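Local coordinates for protein photoreceptor-histidine kinase BphP (Stigmatella aurantiaca DW4/3-1, PDB 6BAF) that binds a bilin chromophore and, as a phytochrome photoreceptor with a histidine kinase, probably turns light into a signal in the control of cell development, at residues Pro26-Thr31 / Pro64-Leu69; Asn78-Val83 / Leu104-Glu109; Phe123-Asp128 / Arg287-Phe292; Gln140-Ala145 / Ser298-Ala303. All blocks are in the same frame, centred on the assembly; numbering follows the deposited sequence.

Contact 1. Residues Pro26-Thr31 / Pro64-Leu69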
# COMPACT_ATOMS: atom_id res chain seq x y z
N PRO A 26 4.32 2.68 -32.28
CA PRO A 26 5.33 2.62 -31.21
C PRO A 26 6.22 3.82 -31.11
O PRO A 26 7.11 3.88 -30.25
CB PRO A 26 6.18 1.40 -31.59
CG PRO A 26 6.16 1.43 -33.10
CD PRO A 26 4.70 1.83 -33.44
N GLY A 27 6.00 4.78 -32.00
CA GLY A 27 7.04 5.79 -32.11
C GLY A 27 7.00 6.89 -31.07
O GLY A 27 7.96 7.65 -31.01
N LEU A 28 5.90 7.03 -30.31
CA LEU A 28 5.80 8.08 -29.27
C LEU A 28 5.94 9.47 -29.86
O LEU A 28 6.53 10.37 -29.25
CB LEU A 28 6.83 7.88 -28.15
CG LEU A 28 6.77 6.47 -27.51
CD1 LEU A 28 7.87 6.32 -26.45
CD2 LEU A 28 5.36 6.10 -26.97
N VAL A 29 5.36 9.67 -31.06
CA VAL A 29 5.21 11.02 -31.59
C VAL A 29 4.00 11.67 -30.94
O VAL A 29 2.92 11.05 -30.87
CB VAL A 29 5.05 10.97 -33.14
CG1 VAL A 29 4.76 12.37 -33.69
CG2 VAL A 29 6.28 10.34 -33.80
N LEU A 30 4.13 12.94 -30.52
CA LEU A 30 3.00 13.65 -29.91
C LEU A 30 2.02 14.01 -31.01
O LEU A 30 2.32 14.86 -31.87
CB LEU A 30 3.43 14.94 -29.21
CG LEU A 30 4.57 15.03 -28.18
CD1 LEU A 30 4.37 16.14 -27.13
CD2 LEU A 30 4.89 13.74 -27.58
N THR A 31 0.83 13.43 -30.97
CA THR A 31 -0.21 13.83 -31.91
C THR A 31 -1.23 14.79 -31.32
O THR A 31 -2.01 15.37 -32.09
CB THR A 31 -0.96 12.59 -32.40
OG1 THR A 31 -1.66 12.04 -31.29
CG2 THR A 31 0.04 11.56 -32.98
N PRO A 64 14.17 4.42 -19.86
CA PRO A 64 13.18 3.69 -19.05
C PRO A 64 11.77 4.20 -19.25
O PRO A 64 10.82 3.41 -19.26
CB PRO A 64 13.66 3.94 -17.61
CG PRO A 64 15.05 4.41 -17.73
CD PRO A 64 15.13 5.15 -19.00
N LEU A 65 11.60 5.52 -19.42
CA LEU A 65 10.27 6.07 -19.66
C LEU A 65 9.68 5.55 -20.96
O LEU A 65 8.52 5.12 -21.00
CB LEU A 65 10.35 7.59 -19.65
CG LEU A 65 9.07 8.31 -20.08
CD1 LEU A 65 7.91 7.98 -19.14
CD2 LEU A 65 9.35 9.80 -20.12
N GLU A 66 10.47 5.56 -22.04
CA GLU A 66 9.98 5.03 -23.32
C GLU A 66 9.67 3.55 -23.21
O GLU A 66 8.66 3.08 -23.76
CB GLU A 66 11.01 5.29 -24.42
CG GLU A 66 11.13 6.74 -24.78
CD GLU A 66 12.26 7.01 -25.75
OE1 GLU A 66 13.14 6.12 -25.94
OE2 GLU A 66 12.26 8.12 -26.33
N ALA A 67 10.53 2.80 -22.52
CA ALA A 67 10.27 1.37 -22.29
C ALA A 67 8.95 1.15 -21.58
O ALA A 67 8.18 0.24 -21.96
CB ALA A 67 11.42 0.76 -21.49
N ASP A 68 8.64 1.96 -20.55
CA ASP A 68 7.37 1.82 -19.84
C ASP A 68 6.17 2.16 -20.73
O ASP A 68 5.16 1.45 -20.73
CB ASP A 68 7.34 2.73 -18.60
CG ASP A 68 8.37 2.31 -17.53
OD1 ASP A 68 8.86 1.14 -17.56
OD2 ASP A 68 8.67 3.17 -16.64
N LEU A 69 6.25 3.28 -21.47
CA LEU A 69 5.13 3.69 -22.33
C LEU A 69 4.83 2.65 -23.40
O LEU A 69 3.66 2.51 -23.81
CB LEU A 69 5.46 5.00 -23.02
CG LEU A 69 5.09 6.37 -22.47
CD1 LEU A 69 4.00 6.38 -21.40
CD2 LEU A 69 6.28 7.22 -22.17
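The carboxylate of E66 is the one flat group among the side chains that meet here, and L28 lies neither against its faces nor at its edges; the leucine reaches instead for the aliphatic stem beneath. L28 CD1 lies 3.7 Å from E66 CG and 3.9 Å from E66 CB, so one methyl touches two successive carbons of the stem. Because the glutamate chain is extended beyond CG (chi2 173°), the charged end is carried past the leucine. The second branch of L28 goes to L69, whose CB is turned toward the loop: L28 CD2 is 4.1 Å from L69 CB. The isobutyl fork thus spans residues three apart on helix 59-69. L28 has a left-handed helical backbone, which turns the chain just before strand 30-34, while its CB points at the helix. The chi1 of L69, -92°, lies away from a staggered position. L23, L53 and L80 also touch this residue. In the PAS fold of this phytochrome the contact joins the turn leading into a sheet strand to the helix at 59-69. R70, just beyond the helical segment, spans the same gap: its NE hydrogen-bonds to P26 O, and its NH1 makes a long, weak ion pair with E66 OE1. Chemically, the two segments adhere to each other by van der Waals contact, burying about 126 Å² of surface between them. A glutamate can serve such a seam when its methylenes supply the contact and its charge lies beyond it.

Contact 2. Residues Asn78-Val83 / Leu104-Glu109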
# COMPACT_ATOMS: atom_id res chain seq x y z
N ASN A 78 2.29 2.73 -13.69
CA ASN A 78 2.06 4.09 -13.18
C ASN A 78 2.37 4.14 -11.67
O ASN A 78 2.16 3.16 -10.97
CB ASN A 78 0.63 4.57 -13.45
CG ASN A 78 0.35 4.78 -14.95
OD1 ASN A 78 1.18 5.33 -15.66
ND2 ASN A 78 -0.79 4.32 -15.43
N PRO A 79 2.87 5.28 -11.18
CA PRO A 79 3.16 6.51 -11.94
C PRO A 79 4.52 6.44 -12.64
O PRO A 79 5.44 5.77 -12.17
CB PRO A 79 3.14 7.60 -10.87
CG PRO A 79 3.71 6.83 -9.57
CD PRO A 79 3.11 5.42 -9.72
N LEU A 80 4.64 7.10 -13.78
CA LEU A 80 5.91 7.15 -14.48
C LEU A 80 6.66 8.37 -14.00
O LEU A 80 6.07 9.42 -13.78
CB LEU A 80 5.68 7.22 -15.99
CG LEU A 80 4.68 6.18 -16.50
CD1 LEU A 80 4.36 6.45 -17.98
CD2 LEU A 80 5.19 4.75 -16.27
N LYS A 81 7.97 8.23 -13.83
CA LYS A 81 8.78 9.40 -13.53
C LYS A 81 9.08 10.10 -14.85
O LYS A 81 9.68 9.51 -15.76
CB LYS A 81 10.06 9.00 -12.81
CG LYS A 81 10.95 10.21 -12.56
CD LYS A 81 12.19 9.89 -11.69
CE LYS A 81 12.86 8.58 -12.13
NZ LYS A 81 13.85 8.81 -13.22
N VAL A 82 8.65 11.34 -14.98
CA VAL A 82 8.88 12.11 -16.19
C VAL A 82 9.66 13.34 -15.78
O VAL A 82 9.19 14.12 -14.94
CB VAL A 82 7.56 12.50 -16.87
CG1 VAL A 82 7.84 13.48 -18.01
CG2 VAL A 82 6.79 11.24 -17.35
N VAL A 83 10.84 13.52 -16.36
CA VAL A 83 11.66 14.69 -16.11
C VAL A 83 11.76 15.47 -17.41
O VAL A 83 12.39 15.00 -18.37
CB VAL A 83 13.04 14.31 -15.56
CG1 VAL A 83 13.90 15.55 -15.34
CG2 VAL A 83 12.88 13.46 -14.27
N LEU A 104 -2.84 6.31 -26.91
CA LEU A 104 -1.97 6.27 -25.74
C LEU A 104 -1.93 7.68 -25.17
O LEU A 104 -1.38 8.60 -25.80
CB LEU A 104 -0.57 5.79 -26.12
CG LEU A 104 0.46 5.23 -25.14
CD1 LEU A 104 1.89 5.54 -25.54
CD2 LEU A 104 0.20 5.38 -23.64
N ILE A 105 -2.51 7.86 -24.00
CA ILE A 105 -2.67 9.17 -23.39
C ILE A 105 -1.73 9.25 -22.19
O ILE A 105 -1.74 8.35 -21.34
CB ILE A 105 -4.12 9.41 -22.96
CG1 ILE A 105 -5.03 9.41 -24.19
CG2 ILE A 105 -4.20 10.70 -22.12
CD1 ILE A 105 -6.52 9.44 -23.91
N LEU A 106 -0.94 10.31 -22.13
CA LEU A 106 -0.01 10.53 -21.03
C LEU A 106 -0.41 11.83 -20.35
O LEU A 106 -0.45 12.89 -20.99
CB LEU A 106 1.44 10.57 -21.54
CG LEU A 106 2.51 11.06 -20.57
CD1 LEU A 106 2.64 10.10 -19.37
CD2 LEU A 106 3.85 11.22 -21.31
N GLU A 107 -0.79 11.73 -19.07
CA GLU A 107 -1.13 12.91 -18.27
C GLU A 107 -0.00 13.22 -17.31
O GLU A 107 0.58 12.31 -16.70
CB GLU A 107 -2.44 12.67 -17.53
CG GLU A 107 -3.52 12.58 -18.58
CD GLU A 107 -4.88 12.32 -18.03
OE1 GLU A 107 -5.12 11.19 -17.49
OE2 GLU A 107 -5.72 13.26 -18.15
N LEU A 108 0.34 14.51 -17.22
CA LEU A 108 1.50 14.98 -16.47
C LEU A 108 1.02 15.94 -15.40
O LEU A 108 0.35 16.93 -15.71
CB LEU A 108 2.52 15.68 -17.36
CG LEU A 108 3.10 14.86 -18.50
CD1 LEU A 108 4.05 15.71 -19.35
CD2 LEU A 108 3.80 13.60 -18.01
N GLU A 109 1.33 15.62 -14.13
CA GLU A 109 1.04 16.49 -13.00
C GLU A 109 2.33 16.80 -12.25
O GLU A 109 3.18 15.91 -12.06
CB GLU A 109 0.04 15.83 -12.06
CG GLU A 109 -1.42 15.88 -12.59
CD GLU A 109 -2.40 15.01 -11.73
OE1 GLU A 109 -3.62 15.31 -11.70
OE2 GLU A 109 -1.95 14.01 -11.10
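V82 is overlapped by one methyl of L108. The CD2 branch of L108 sits 3.9 Å from V82 CG2 and 4.0 Å from V82 CG1, with V82 CB scarcely farther, so it rests against the forked end of the valine. The two side chains meet nearly at a right angle. With CG1 anti to the backbone N (chi1 172°), V82 offers both methyls to the leucine. Two residues back on each strand the pattern is repeated more loosely: L80 CD1 and L106 CD1 meet end to end at 4.3 Å. The strands are not direct neighbours. Strand 90-100 runs between 80-85 and 103-110, so these side chains reach over it on one face of the sheet, where helix 59-69 also packs on L80. The intervening residue E107 leads out to the other face, where its carboxylate accepts hydrogen bonds from V236 N and L237 N. That face carries I105 and E109 as well. The 7.9 Å between V82 CA and L108 CA, short for strands with another between them, is consistent with a strongly curved sheet; these contacts line the helix-covered face of the antiparallel PAS sheet.

Contact 3. Residues Phe123-Asp128 / Arg287-Phe292; sequences FHAVRD and RTACEF
A125 and A289 bring together two helices of a bundle, 120-135 and 284-300, that also forms part of the contact between subunits, consistent with the helical dimer interface of bacteriophytochromes. The helix segments run nearly alongside each other, their axes 9.3 Å apart at an angle of 20°. Small side chains make the first kind of contact: A125 CB lies 3.7 Å from A289 CB, a methyl-to-methyl meeting that lets the backbones come near, with the CA atoms of V126 and A289 5.9 Å apart. L153 of helix 139-154 also packs on A125. Polar and aromatic interactions occupy other sides of the pair and turn largely to the second subunit. There D128 OD1 forms a salt bridge with K75 NZ of that subunit, while the F123 ring meets its F122 edge-to-face. Within the helix, R127 CD rests over the centre of the F123 ring, 3.4 Å above the plane. The third kind is the branched and aromatic packing of V126, whose CG1 fits between A289 and F292, one turn apart. With CG1 anti to the carbonyl carbon (chi1 -56°), that methyl lies 4.2 Å from A289 CB and approaches the F292 ring obliquely, 3.8 Å from CD1.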
# COMPACT_ATOMS: atom_id res chain seq x y z
N PHE A 123 2.16 3.91 1.89
CA PHE A 123 2.40 2.77 2.79
C PHE A 123 1.65 2.94 4.11
O PHE A 123 0.84 2.08 4.48
CB PHE A 123 3.93 2.63 2.99
CG PHE A 123 4.34 1.63 4.00
CD1 PHE A 123 4.55 0.30 3.64
CD2 PHE A 123 4.56 2.01 5.33
CE1 PHE A 123 4.97 -0.65 4.57
CE2 PHE A 123 4.99 1.06 6.30
CZ PHE A 123 5.20 -0.27 5.91
N HIS A 124 1.81 4.08 4.79
CA HIS A 124 1.14 4.28 6.08
C HIS A 124 -0.37 4.44 5.92
O HIS A 124 -1.16 3.88 6.71
CB HIS A 124 1.72 5.51 6.80
CG HIS A 124 3.12 5.30 7.33
ND1 HIS A 124 3.46 4.25 8.15
CD2 HIS A 124 4.25 6.02 7.16
CE1 HIS A 124 4.75 4.30 8.42
NE2 HIS A 124 5.25 5.38 7.85
N ALA A 125 -0.79 5.22 4.92
CA ALA A 125 -2.22 5.45 4.70
C ALA A 125 -2.98 4.15 4.51
O ALA A 125 -4.02 3.92 5.15
CB ALA A 125 -2.42 6.35 3.48
N VAL A 126 -2.50 3.26 3.64
CA VAL A 126 -3.31 2.07 3.40
C VAL A 126 -3.18 1.06 4.54
O VAL A 126 -4.11 0.29 4.79
CB VAL A 126 -2.98 1.42 2.05
CG1 VAL A 126 -3.17 2.44 0.92
CG2 VAL A 126 -1.59 0.84 2.03
N ARG A 127 -2.03 1.02 5.24
CA ARG A 127 -1.90 0.09 6.38
C ARG A 127 -2.79 0.52 7.53
O ARG A 127 -3.56 -0.29 8.06
CB ARG A 127 -0.44 -0.00 6.85
CG ARG A 127 0.34 -1.01 6.08
CD ARG A 127 1.80 -0.73 6.08
NE ARG A 127 2.43 -0.72 7.41
CZ ARG A 127 2.72 -1.81 8.12
NH1 ARG A 127 3.35 -1.68 9.27
NH2 ARG A 127 2.38 -3.02 7.71
N ASP A 128 -2.69 1.80 7.93
CA ASP A 128 -3.51 2.30 9.02
C ASP A 128 -4.99 2.27 8.62
O ASP A 128 -5.85 1.85 9.41
CB ASP A 128 -3.10 3.73 9.41
CG ASP A 128 -1.54 3.90 9.74
OD1 ASP A 128 -0.75 2.92 9.79
OD2 ASP A 128 -1.10 5.08 9.95
N ARG A 287 -4.44 10.57 -3.32
CA ARG A 287 -5.56 10.13 -4.15
C ARG A 287 -5.56 8.63 -4.30
O ARG A 287 -6.59 7.97 -4.13
CB ARG A 287 -5.52 10.76 -5.55
CG ARG A 287 -5.73 12.22 -5.58
CD ARG A 287 -6.18 12.68 -6.98
NE ARG A 287 -5.47 12.09 -8.12
CZ ARG A 287 -4.42 12.64 -8.72
NH1 ARG A 287 -3.93 13.78 -8.26
NH2 ARG A 287 -3.86 12.04 -9.78
N THR A 288 -4.39 8.07 -4.60
CA THR A 288 -4.28 6.63 -4.81
C THR A 288 -4.54 5.83 -3.53
O THR A 288 -5.12 4.73 -3.58
CB THR A 288 -2.89 6.35 -5.36
OG1 THR A 288 -2.61 7.37 -6.33
CG2 THR A 288 -2.91 5.10 -6.09
N ALA A 289 -4.11 6.36 -2.38
CA ALA A 289 -4.43 5.73 -1.10
C ALA A 289 -5.93 5.72 -0.90
O ALA A 289 -6.53 4.69 -0.53
CB ALA A 289 -3.70 6.49 0.03
N CYS A 290 -6.58 6.84 -1.21
CA CYS A 290 -8.03 6.89 -1.04
C CYS A 290 -8.72 5.93 -1.98
O CYS A 290 -9.65 5.22 -1.57
CB CYS A 290 -8.53 8.30 -1.25
SG CYS A 290 -8.06 9.38 0.11
N GLU A 291 -8.29 5.89 -3.24
CA GLU A 291 -8.94 4.98 -4.17
C GLU A 291 -8.71 3.53 -3.76
O GLU A 291 -9.60 2.69 -3.90
CB GLU A 291 -8.49 5.27 -5.63
CG GLU A 291 -7.08 4.83 -6.08
CD GLU A 291 -6.73 5.28 -7.53
OE1 GLU A 291 -7.53 6.01 -8.13
OE2 GLU A 291 -5.65 4.90 -8.07
N PHE A 292 -7.52 3.23 -3.21
CA PHE A 292 -7.26 1.88 -2.72
C PHE A 292 -8.20 1.52 -1.57
O PHE A 292 -8.73 0.40 -1.51
CB PHE A 292 -5.79 1.80 -2.28
CG PHE A 292 -5.36 0.43 -1.88
CD1 PHE A 292 -5.61 -0.04 -0.60
CD2 PHE A 292 -4.75 -0.42 -2.81
CE1 PHE A 292 -5.25 -1.34 -0.24
CE2 PHE A 292 -4.38 -1.71 -2.44
CZ PHE A 292 -4.63 -2.16 -1.17

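Contact 4. Residues Gln140-Ala145 / Ser298-Ala303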
# COMPACT_ATOMS: atom_id res chain seq x y z
N GLN A 140 -22.74 0.17 8.63
CA GLN A 140 -22.71 1.56 9.06
C GLN A 140 -21.38 1.94 9.68
O GLN A 140 -20.93 3.09 9.54
CB GLN A 140 -23.86 1.83 10.03
CG GLN A 140 -24.00 3.31 10.35
CD GLN A 140 -24.41 4.13 9.10
OE1 GLN A 140 -25.25 3.68 8.26
NE2 GLN A 140 -23.82 5.33 8.96
N GLU A 141 -20.72 1.01 10.39
CA GLU A 141 -19.41 1.35 10.95
C GLU A 141 -18.35 1.42 9.86
O GLU A 141 -17.48 2.29 9.89
CB GLU A 141 -19.01 0.33 12.03
CG GLU A 141 -19.93 0.33 13.26
CD GLU A 141 -19.32 -0.36 14.49
OE1 GLU A 141 -18.38 -1.17 14.34
OE2 GLU A 141 -19.78 -0.05 15.61
N LEU A 142 -18.41 0.48 8.90
CA LEU A 142 -17.58 0.55 7.70
C LEU A 142 -17.67 1.94 7.05
O LEU A 142 -16.65 2.60 6.84
CB LEU A 142 -18.03 -0.51 6.71
CG LEU A 142 -17.02 -1.29 5.88
CD1 LEU A 142 -17.58 -1.58 4.54
CD2 LEU A 142 -15.65 -0.63 5.81
N CYS A 143 -18.90 2.41 6.78
CA CYS A 143 -19.09 3.71 6.15
C CYS A 143 -18.47 4.82 6.99
O CYS A 143 -17.74 5.68 6.47
CB CYS A 143 -20.59 3.99 5.90
SG CYS A 143 -21.37 2.77 4.80
N GLU A 144 -18.71 4.80 8.29
CA GLU A 144 -18.14 5.89 9.10
C GLU A 144 -16.62 5.81 9.17
O GLU A 144 -15.94 6.85 9.18
CB GLU A 144 -18.75 5.88 10.52
CG GLU A 144 -19.41 7.25 10.93
CD GLU A 144 -18.40 8.36 11.35
OE1 GLU A 144 -17.27 7.99 11.79
OE2 GLU A 144 -18.73 9.59 11.22
N ALA A 145 -16.06 4.60 9.17
CA ALA A 145 -14.60 4.46 9.18
C ALA A 145 -14.00 5.06 7.90
O ALA A 145 -13.02 5.81 7.96
CB ALA A 145 -14.23 2.99 9.36
N SER A 298 -15.15 -1.57 -1.24
CA SER A 298 -16.00 -2.23 -2.22
C SER A 298 -15.95 -3.75 -2.05
O SER A 298 -16.98 -4.43 -2.19
CB SER A 298 -15.61 -1.85 -3.66
OG SER A 298 -15.81 -0.44 -3.86
N SER A 299 -14.76 -4.29 -1.74
CA SER A 299 -14.64 -5.75 -1.67
C SER A 299 -15.32 -6.29 -0.41
O SER A 299 -15.88 -7.38 -0.45
CB SER A 299 -13.17 -6.17 -1.74
OG SER A 299 -12.46 -5.72 -0.59
N LEU A 300 -15.34 -5.50 0.67
CA LEU A 300 -16.06 -5.80 1.92
C LEU A 300 -17.57 -5.62 1.85
O LEU A 300 -18.24 -5.96 2.82
CB LEU A 300 -15.57 -4.91 3.05
CG LEU A 300 -14.12 -5.12 3.48
CD1 LEU A 300 -13.80 -4.18 4.63
CD2 LEU A 300 -13.89 -6.57 3.85
N LEU A 301 -18.12 -5.03 0.79
CA LEU A 301 -19.58 -5.00 0.66
C LEU A 301 -20.05 -6.40 0.27
O LEU A 301 -20.37 -6.66 -0.90
CB LEU A 301 -20.03 -3.94 -0.38
CG LEU A 301 -19.62 -2.49 -0.12
CD1 LEU A 301 -19.85 -1.56 -1.33
CD2 LEU A 301 -20.24 -1.91 1.15
N ALA A 302 -20.03 -7.33 1.23
CA ALA A 302 -20.42 -8.72 0.98
C ALA A 302 -21.40 -9.22 2.04
O ALA A 302 -22.61 -9.01 1.91
CB ALA A 302 -19.18 -9.63 0.91
N ALA A 303 -20.88 -9.89 3.08
CA ALA A 303 -21.73 -10.49 4.14
C ALA A 303 -20.88 -11.18 5.22
O ALA A 303 -21.19 -12.29 5.69
CB ALA A 303 -22.73 -11.51 3.52
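L142 is the buried centre of this contact, and both of its methyls are engaged by the pair L300 and L301. Its CD1 lies 4.2 Å from L300 CB and 4.3 Å from L301 CD2, so one methyl touches two consecutive residues. The other, L142 CD2, meets L300 CD1 at 4.2 Å, which brings the branches of the two leucines together as the chains pass each other at a slant. The torsions of L142 lie well off the staggered positions (chi1 -141°, chi2 -145°). The tight side continues beyond the two segments: M297, one turn before L301, packs on L142 and C143, and A136 also covers L142. Helices 139-154 and 284-300 belong to the helical layer of the GAF domain, which packs against its antiparallel sheet; strand 170-177 touches C143 and strand 255-263 touches L301. The CB of S298 points away from helix 139-154, and its OG, hydrogen-bonded to G294 O and to M262 N, ties the second helix to that sheet. The loose side is the C-terminal tail. L301 is the centre of an inverse gamma turn, closed by a weak bond from A302 N to L300 O at 2.8 Å, and its CB does not point at helix 139-154; only the far end of the side chain swings back to L142. L300 remains partly exposed and packs on S299 of the second subunit. A302 and A303 are exposed; A303 is poorly ordered, and its packing on A303 of the second subunit is correspondingly uncertain.

Overall arrangement
Contacts 1 and 2, with centres 11 Å apart, share the PAS sheet and its covering helix: L65 CD1 is 3.9 Å from V82 CG2, and L28 CD2 is 3.8 Å from L104 CD1. Contact 2 is joined to contact 3 by the salt bridge from E109 OE2 to R287 NH2, 3.0 Å long, which ties the PAS sheet to helix 284-300. That helix also serves contact 4, whose centre is 16 Å from that of contact 3; both border the second subunit. Contacts 1 and 4 lie on opposite sides of the chain's centre, their centres about 41 Å apart. The bilin pocket is lined by 26 residues scattered between positions 3 and 274, so segments 287-292 and 298-303 are not part of it.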